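Side-chain contacts in collagen adhesin (Staphylococcus aureus, PDB 2F68), which binds collagen at the bacterial surface, probably by closing two immunoglobulin-like domains around the collagen triple helix in a "collagen hug": residues 162-167 against 295-300; 203-208 against 220-225. All coordinates share one frame; numbering follows the deposited sequence.

Contact 1 of 2, residues 162-167 against 295-300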
ATOM      1  N   GLU A 162       6.578   0.405  -1.490  1.00 24.32           N
ATOM      2  CA  GLU A 162       7.957   0.108  -1.094  1.00 26.62           C
ATOM      3  C   GLU A 162       8.045  -0.801   0.135  1.00 26.86           C
ATOM      4  O   GLU A 162       9.048  -1.496   0.325  1.00 28.13           O
ATOM      5  CB  GLU A 162       8.769   1.396  -0.874  1.00 27.39           C
ATOM      6  CG  GLU A 162       8.162   2.404   0.106  1.00 30.99           C
ATOM      7  CD  GLU A 162       7.343   3.489  -0.577  1.00 35.67           C
ATOM      8  OE1 GLU A 162       6.614   3.185  -1.546  1.00 32.36           O
ATOM      9  OE2 GLU A 162       7.424   4.655  -0.134  1.00 36.29           O
ATOM     10  N   ASP A 163       6.998  -0.798   0.958  1.00 26.16           N
ATOM     11  CA  ASP A 163       6.971  -1.594   2.184  1.00 28.07           C
ATOM     12  C   ASP A 163       5.621  -2.286   2.386  1.00 26.88           C
ATOM     13  O   ASP A 163       4.641  -1.657   2.794  1.00 26.33           O
ATOM     14  CB  ASP A 163       7.323  -0.719   3.395  1.00 29.67           C
ATOM     15  CG  ASP A 163       7.610  -1.531   4.648  1.00 32.71           C
ATOM     16  OD1 ASP A 163       8.106  -2.673   4.533  1.00 37.94           O
ATOM     17  OD2 ASP A 163       7.348  -1.017   5.756  1.00 36.99           O
ATOM     18  N   THR A 164       5.586  -3.587   2.099  1.00 25.97           N
ATOM     19  CA  THR A 164       4.361  -4.383   2.215  1.00 27.09           C
ATOM     20  C   THR A 164       4.153  -4.958   3.620  1.00 26.60           C
ATOM     21  O   THR A 164       3.061  -5.428   3.945  1.00 27.88           O
ATOM     22  CB  THR A 164       4.316  -5.529   1.168  1.00 27.71           C
ATOM     23  OG1 THR A 164       2.992  -6.073   1.104  1.00 36.10           O
ATOM     24  CG2 THR A 164       5.307  -6.642   1.517  1.00 22.53           C
ATOM     25  N   THR A 165       5.200  -4.913   4.441  1.00 26.29           N
ATOM     26  CA  THR A 165       5.169  -5.500   5.784  1.00 26.44           C
ATOM     27  C   THR A 165       4.423  -4.637   6.802  1.00 25.21           C
ATOM     28  O   THR A 165       4.071  -5.109   7.887  1.00 24.98           O
ATOM     29  CB  THR A 165       6.592  -5.805   6.311  1.00 26.08           C
ATOM     30  OG1 THR A 165       7.402  -4.627   6.230  1.00 25.99           O
ATOM     31  CG2 THR A 165       7.242  -6.923   5.503  1.00 28.32           C
ATOM     32  N   HIS A 166       4.185  -3.375   6.449  1.00 24.94           N
ATOM     33  CA  HIS A 166       3.495  -2.436   7.332  1.00 24.94           C
ATOM     34  C   HIS A 166       2.200  -1.906   6.721  1.00 23.64           C
ATOM     35  O   HIS A 166       2.093  -1.753   5.503  1.00 23.96           O
ATOM     36  CB  HIS A 166       4.414  -1.269   7.697  1.00 24.59           C
ATOM     37  CG  HIS A 166       5.517  -1.640   8.639  1.00 27.18           C
ATOM     38  ND1 HIS A 166       6.750  -2.077   8.206  1.00 30.03           N
ATOM     39  CD2 HIS A 166       5.572  -1.638   9.991  1.00 29.36           C
ATOM     40  CE1 HIS A 166       7.517  -2.327   9.251  1.00 31.51           C
ATOM     41  NE2 HIS A 166       6.826  -2.069  10.347  1.00 31.77           N
ATOM     42  N   VAL A 167       1.223  -1.634   7.583  1.00 23.62           N
ATOM     43  CA  VAL A 167      -0.033  -1.012   7.171  1.00 22.79           C
ATOM     44  C   VAL A 167      -0.162   0.353   7.846  1.00 23.00           C
ATOM     45  O   VAL A 167      -0.187   0.449   9.076  1.00 21.62           O
ATOM     46  CB  VAL A 167      -1.268  -1.893   7.509  1.00 23.44           C
ATOM     47  CG1 VAL A 167      -2.547  -1.247   6.990  1.00 21.64           C
ATOM     48  CG2 VAL A 167      -1.115  -3.292   6.928  1.00 25.08           C
ATOM     49  N   VAL A 295      -8.015  -2.284   5.217  1.00 23.76           N
ATOM     50  CA  VAL A 295      -6.982  -2.282   4.180  1.00 24.14           C
ATOM     51  C   VAL A 295      -6.741  -3.706   3.679  1.00 24.48           C
ATOM     52  O   VAL A 295      -6.428  -4.607   4.461  1.00 24.21           O
ATOM     53  CB  VAL A 295      -5.655  -1.652   4.684  1.00 24.00           C
ATOM     54  CG1 VAL A 295      -4.587  -1.681   3.595  1.00 23.75           C
ATOM     55  CG2 VAL A 295      -5.886  -0.225   5.154  1.00 21.53           C
ATOM     56  N   HIS A 296      -6.896  -3.895   2.370  1.00 24.77           N
ATOM     57  CA  HIS A 296      -6.707  -5.200   1.741  1.00 27.13           C
ATOM     58  C   HIS A 296      -5.230  -5.506   1.513  1.00 26.89           C
ATOM     59  O   HIS A 296      -4.458  -4.629   1.115  1.00 26.87           O
ATOM     60  CB  HIS A 296      -7.471  -5.274   0.416  1.00 27.92           C
ATOM     61  CG  HIS A 296      -8.953  -5.117   0.562  1.00 30.14           C
ATOM     62  ND1 HIS A 296      -9.592  -3.907   0.405  1.00 36.67           N
ATOM     63  CD2 HIS A 296      -9.919  -6.019   0.854  1.00 34.52           C
ATOM     64  CE1 HIS A 296     -10.890  -4.069   0.593  1.00 33.88           C
ATOM     65  NE2 HIS A 296     -11.115  -5.342   0.866  1.00 35.40           N
ATOM     66  N   ASN A 297      -4.850  -6.755   1.771  1.00 26.72           N
ATOM     67  CA  ASN A 297      -3.478  -7.214   1.578  1.00 27.53           C
ATOM     68  C   ASN A 297      -3.157  -7.426   0.100  1.00 27.85           C
ATOM     69  O   ASN A 297      -4.043  -7.741  -0.697  1.00 27.14           O
ATOM     70  CB  ASN A 297      -3.233  -8.505   2.366  1.00 27.56           C
ATOM     71  CG  ASN A 297      -1.755  -8.774   2.622  1.00 30.46           C
ATOM     72  OD1 ASN A 297      -0.894  -7.937   2.342  1.00 32.04           O
ATOM     73  ND2 ASN A 297      -1.459  -9.949   3.165  1.00 31.10           N
ATOM     74  N   ILE A 298      -1.885  -7.253  -0.253  1.00 28.66           N
ATOM     75  CA  ILE A 298      -1.438  -7.358  -1.642  1.00 29.65           C
ATOM     76  C   ILE A 298      -1.339  -8.813  -2.100  1.00 29.07           C
ATOM     77  O   ILE A 298      -0.742  -9.652  -1.420  1.00 29.52           O
ATOM     78  CB  ILE A 298      -0.085  -6.619  -1.868  1.00 29.53           C
ATOM     79  CG1 ILE A 298      -0.190  -5.133  -1.481  1.00 30.60           C
ATOM     80  CG2 ILE A 298       0.410  -6.792  -3.310  1.00 30.70           C
ATOM     81  CD1 ILE A 298      -1.331  -4.355  -2.152  1.00 32.88           C
ATOM     82  N   ASN A 299      -1.934  -9.093  -3.257  1.00 29.67           N
ATOM     83  CA  ASN A 299      -1.910 -10.424  -3.855  1.00 30.69           C
ATOM     84  C   ASN A 299      -0.831 -10.548  -4.926  1.00 29.39           C
ATOM     85  O   ASN A 299      -0.764  -9.731  -5.850  1.00 28.54           O
ATOM     86  CB  ASN A 299      -3.280 -10.772  -4.450  1.00 31.37           C
ATOM     87  CG  ASN A 299      -4.402 -10.709  -3.425  1.00 36.64           C
ATOM     88  OD1 ASN A 299      -4.263 -11.188  -2.298  1.00 39.29           O
ATOM     89  ND2 ASN A 299      -5.525 -10.121  -3.819  1.00 36.99           N
ATOM     90  N   ALA A 300       0.012 -11.569  -4.790  1.00 29.36           N
ATOM     91  CA  ALA A 300       1.071 -11.844  -5.759  1.00 28.59           C
ATOM     92  C   ALA A 300       1.322 -13.345  -5.882  1.00 29.04           C
ATOM     93  O   ALA A 300       1.645 -14.014  -4.897  1.00 28.03           O
ATOM     94  CB  ALA A 300       2.351 -11.110  -5.380  1.00 27.98           C
TER
HETATM   95  O   HOH W   1       2.108  -8.327   2.390  1.00 34.16           O
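Val167 and Val295 meet through one methyl: CG1 of Val167 rests against the branch point of Val295, 3.9 Å from its CB, with both Val295 methyls about as near. In Val167 CG1 stands anti to the backbone N (chi1 -177°), which carries it to Val295.

The polar half of the contact runs through a water. Water 1 lies 2.7 Å from Thr164 OG1 and donates a hydrogen bond to Asn297 OD1 at 3.0 Å, bridging the two side chains. Asn297 OD1 also accepts the N-H of Ile298 (N to OD1 2.9 Å) from above its carbonyl plane, and Asn297 ND2 is bound to Gln267 O; together these fix the amide's rotation. Behind Thr164, Asp163 gathers the turn: OD1 accepts Thr165 OG1 and OD2 accepts His166 ND1, both from the syn side but off the carboxylate plane, and the histidine bond is bent.

Met159 packs on Thr164, Val167, Asn297 and Ile298. Strands 166-173 and 289-296 belong to different sheets, whose ends here close the collagen-binding domain toward the Ig-like domain: Thr164 and Ile298 touch strand 62-75, Asn299 N bonds Glu111, and strand 300-307 pairs with strand 104-116, consistent with the latch of the "collagen hug".

Contact 2 of 2, residues 203-208 against 220-225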
ATOM      1  N   ILE A 203       2.197  12.973  15.209  1.00 23.80           N
ATOM      2  CA  ILE A 203       0.949  13.737  15.134  1.00 23.14           C
ATOM      3  C   ILE A 203       1.175  15.050  14.379  1.00 23.60           C
ATOM      4  O   ILE A 203       2.113  15.793  14.680  1.00 23.74           O
ATOM      5  CB  ILE A 203       0.357  14.052  16.546  1.00 22.73           C
ATOM      6  CG1 ILE A 203       0.330  12.808  17.445  1.00 22.11           C
ATOM      7  CG2 ILE A 203      -1.046  14.643  16.433  1.00 20.29           C
ATOM      8  CD1 ILE A 203       1.514  12.697  18.393  1.00 22.60           C
ATOM      9  N   ASN A 204       0.316  15.322  13.400  1.00 24.30           N
ATOM     10  CA  ASN A 204       0.362  16.576  12.651  1.00 25.04           C
ATOM     11  C   ASN A 204      -0.792  17.500  13.029  1.00 25.79           C
ATOM     12  O   ASN A 204      -1.963  17.162  12.831  1.00 24.47           O
ATOM     13  CB  ASN A 204       0.367  16.313  11.140  1.00 25.00           C
ATOM     14  CG  ASN A 204       0.660  17.565  10.324  1.00 26.88           C
ATOM     15  OD1 ASN A 204       1.527  18.367  10.676  1.00 27.69           O
ATOM     16  ND2 ASN A 204      -0.061  17.731   9.220  1.00 28.27           N
ATOM     17  N   VAL A 205      -0.451  18.663  13.580  1.00 25.90           N
ATOM     18  CA  VAL A 205      -1.446  19.654  13.984  1.00 26.24           C
ATOM     19  C   VAL A 205      -1.369  20.880  13.075  1.00 27.69           C
ATOM     20  O   VAL A 205      -0.290  21.436  12.860  1.00 28.95           O
ATOM     21  CB  VAL A 205      -1.284  20.076  15.472  1.00 25.72           C
ATOM     22  CG1 VAL A 205      -2.495  20.875  15.938  1.00 25.28           C
ATOM     23  CG2 VAL A 205      -1.087  18.856  16.366  1.00 25.15           C
ATOM     24  N   THR A 206      -2.518  21.283  12.536  1.00 27.50           N
ATOM     25  CA  THR A 206      -2.613  22.464  11.675  1.00 28.76           C
ATOM     26  C   THR A 206      -3.720  23.403  12.145  1.00 29.94           C
ATOM     27  O   THR A 206      -4.807  22.957  12.518  1.00 29.93           O
ATOM     28  CB  THR A 206      -2.857  22.088  10.194  1.00 28.29           C
ATOM     29  OG1 THR A 206      -3.936  21.149  10.103  1.00 36.30           O
ATOM     30  CG2 THR A 206      -1.605  21.482   9.568  1.00 28.39           C
ATOM     31  N   GLY A 207      -3.432  24.702  12.124  1.00 30.59           N
ATOM     32  CA  GLY A 207      -4.387  25.723  12.552  1.00 31.91           C
ATOM     33  C   GLY A 207      -3.735  26.813  13.380  1.00 33.81           C
ATOM     34  O   GLY A 207      -2.756  27.427  12.952  1.00 34.02           O
ATOM     35  N   THR A 208      -4.286  27.051  14.569  1.00 33.71           N
ATOM     36  CA  THR A 208      -3.757  28.057  15.492  1.00 34.33           C
ATOM     37  C   THR A 208      -2.489  27.548  16.181  1.00 32.92           C
ATOM     38  O   THR A 208      -1.540  28.308  16.392  1.00 32.13           O
ATOM     39  CB  THR A 208      -4.810  28.463  16.555  1.00 34.93           C
ATOM     40  OG1 THR A 208      -6.087  28.640  15.928  1.00 37.26           O
ATOM     41  CG2 THR A 208      -4.411  29.762  17.251  1.00 38.93           C
ATOM     42  N   THR A 220       5.059  12.530  24.248  1.00 26.89           N
ATOM     43  CA  THR A 220       5.489  13.363  25.374  1.00 28.48           C
ATOM     44  C   THR A 220       5.458  14.855  25.023  1.00 27.77           C
ATOM     45  O   THR A 220       5.026  15.676  25.834  1.00 28.34           O
ATOM     46  CB  THR A 220       6.903  12.965  25.868  1.00 28.64           C
ATOM     47  OG1 THR A 220       7.009  11.537  25.935  1.00 29.71           O
ATOM     48  CG2 THR A 220       7.187  13.553  27.247  1.00 31.87           C
ATOM     49  N   ASP A 221       5.906  15.190  23.814  1.00 27.62           N
ATOM     50  CA  ASP A 221       5.922  16.576  23.341  1.00 26.62           C
ATOM     51  C   ASP A 221       4.521  17.111  23.044  1.00 26.85           C
ATOM     52  O   ASP A 221       4.272  18.312  23.170  1.00 25.80           O
ATOM     53  CB  ASP A 221       6.815  16.721  22.102  1.00 26.99           C
ATOM     54  CG  ASP A 221       8.288  16.480  22.404  1.00 29.13           C
ATOM     55  OD1 ASP A 221       8.743  16.814  23.521  1.00 32.21           O
ATOM     56  OD2 ASP A 221       8.995  15.960  21.516  1.00 29.22           O
ATOM     57  N   PHE A 222       3.616  16.216  22.647  1.00 25.83           N
ATOM     58  CA  PHE A 222       2.224  16.574  22.372  1.00 24.64           C
ATOM     59  C   PHE A 222       1.461  16.876  23.661  1.00 25.26           C
ATOM     60  O   PHE A 222       0.708  17.849  23.729  1.00 26.51           O
ATOM     61  CB  PHE A 222       1.526  15.456  21.585  1.00 24.02           C
ATOM     62  CG  PHE A 222       0.118  15.789  21.162  1.00 23.54           C
ATOM     63  CD1 PHE A 222      -0.122  16.467  19.969  1.00 23.65           C
ATOM     64  CD2 PHE A 222      -0.968  15.418  21.950  1.00 24.27           C
ATOM     65  CE1 PHE A 222      -1.423  16.776  19.573  1.00 27.28           C
ATOM     66  CE2 PHE A 222      -2.272  15.721  21.563  1.00 24.98           C
ATOM     67  CZ  PHE A 222      -2.498  16.401  20.371  1.00 23.76           C
ATOM     68  N   GLU A 223       1.665  16.039  24.677  1.00 27.40           N
ATOM     69  CA  GLU A 223       0.980  16.180  25.963  1.00 28.33           C
ATOM     70  C   GLU A 223       1.494  17.367  26.782  1.00 29.90           C
ATOM     71  O   GLU A 223       0.775  17.900  27.630  1.00 29.39           O
ATOM     72  CB  GLU A 223       1.084  14.884  26.775  1.00 29.59           C
ATOM     73  CG  GLU A 223       0.260  13.727  26.211  1.00 26.97           C
ATOM     74  CD  GLU A 223       0.382  12.444  27.024  1.00 29.14           C
ATOM     75  OE1 GLU A 223       0.943  12.480  28.140  1.00 33.42           O
ATOM     76  OE2 GLU A 223      -0.092  11.394  26.541  1.00 26.37           O
ATOM     77  N   LYS A 224       2.736  17.773  26.523  1.00 30.01           N
ATOM     78  CA  LYS A 224       3.333  18.936  27.182  1.00 31.20           C
ATOM     79  C   LYS A 224       2.873  20.248  26.548  1.00 29.72           C
ATOM     80  O   LYS A 224       2.588  21.217  27.256  1.00 29.06           O
ATOM     81  CB  LYS A 224       4.861  18.848  27.171  1.00 31.46           C
ATOM     82  CG  LYS A 224       5.443  17.927  28.233  1.00 36.54           C
ATOM     83  CD  LYS A 224       6.962  17.878  28.148  1.00 41.50           C
ATOM     84  CE  LYS A 224       7.555  16.952  29.202  1.00 44.62           C
ATOM     85  NZ  LYS A 224       7.418  17.492  30.585  1.00 46.96           N
ATOM     86  N   ALA A 225       2.810  20.273  25.217  1.00 28.84           N
ATOM     87  CA  ALA A 225       2.355  21.449  24.474  1.00 28.67           C
ATOM     88  C   ALA A 225       0.848  21.653  24.613  1.00 28.91           C
ATOM     89  O   ALA A 225       0.363  22.786  24.586  1.00 28.46           O
ATOM     90  CB  ALA A 225       2.746  21.338  23.011  1.00 29.10           C
TER
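Phe222 reaches from its helix to Ile203 and Val205, and every touch across this contact is apolar. One ring carbon takes both partners: CE1 lies 3.8 Å from Ile203 CG2, and it is likewise 3.8 Å from Val205 CG2. The two methyls approach the ring differently. Val205 CG2 sits at the ring edge, close to the ring plane, whereas Ile203 CG2 comes in obliquely and also reaches CD1 of Phe222 at 4.1 Å. Both aliphatic side chains cross the phenylalanine at about a right angle. With CG anti to its backbone N (chi1 -175°), Phe222 extends its ring from the helix toward the strand.

The arrangement is a helix packed over one face of a β-sheet, within the collagen-binding domain. Ile203 and Val205, two residues apart on strand 194-207, turn their side chains to the same face, and Asn204 between them points away from the helix.

Aromatic packing continues on the helix side, where the rings of Phe222 and Phe226 meet with their planes at about 45°, and Ile231 of strand 230-234 touches both Ile203 and Phe222.

Hydrogen bonds hold the two backbones separately. Within the helix, Lys224 N bonds to Thr220 O and Ala225 N to Asp221 O. Strand 194-207 is hydrogen-bonded to strand 211-213 through Ile203 and Val205 and to strand 252-262 through Asn204 and Thr206. Among side chains, Asp221 OD2 bonds Ser217 OG, just before the helix.

How the contacts relate
From the N terminus, the chain first passes through the Ig-like region, which includes strand 62-75, and then reaches 162-167, where the long loop of contact 1 opens. Beyond strands 166-173 and 184-190 comes strand 194-207, and contact 2 closes a short loop from it to helix 218-225. Strands 252-262 and 269-278 follow before 295-300 completes contact 1, so contact 2 falls wholly within its span. The contacts do not touch: their centres are about 30 Å apart and their nearest atoms about 14 Å. Strands 166-173 and 194-207 both flank strand 252-262. Contact 2 stays inside the collagen-binding domain, whereas past contact 1 the chain re-enters the Ig-like domain as strand 300-307, next to strand 104-116.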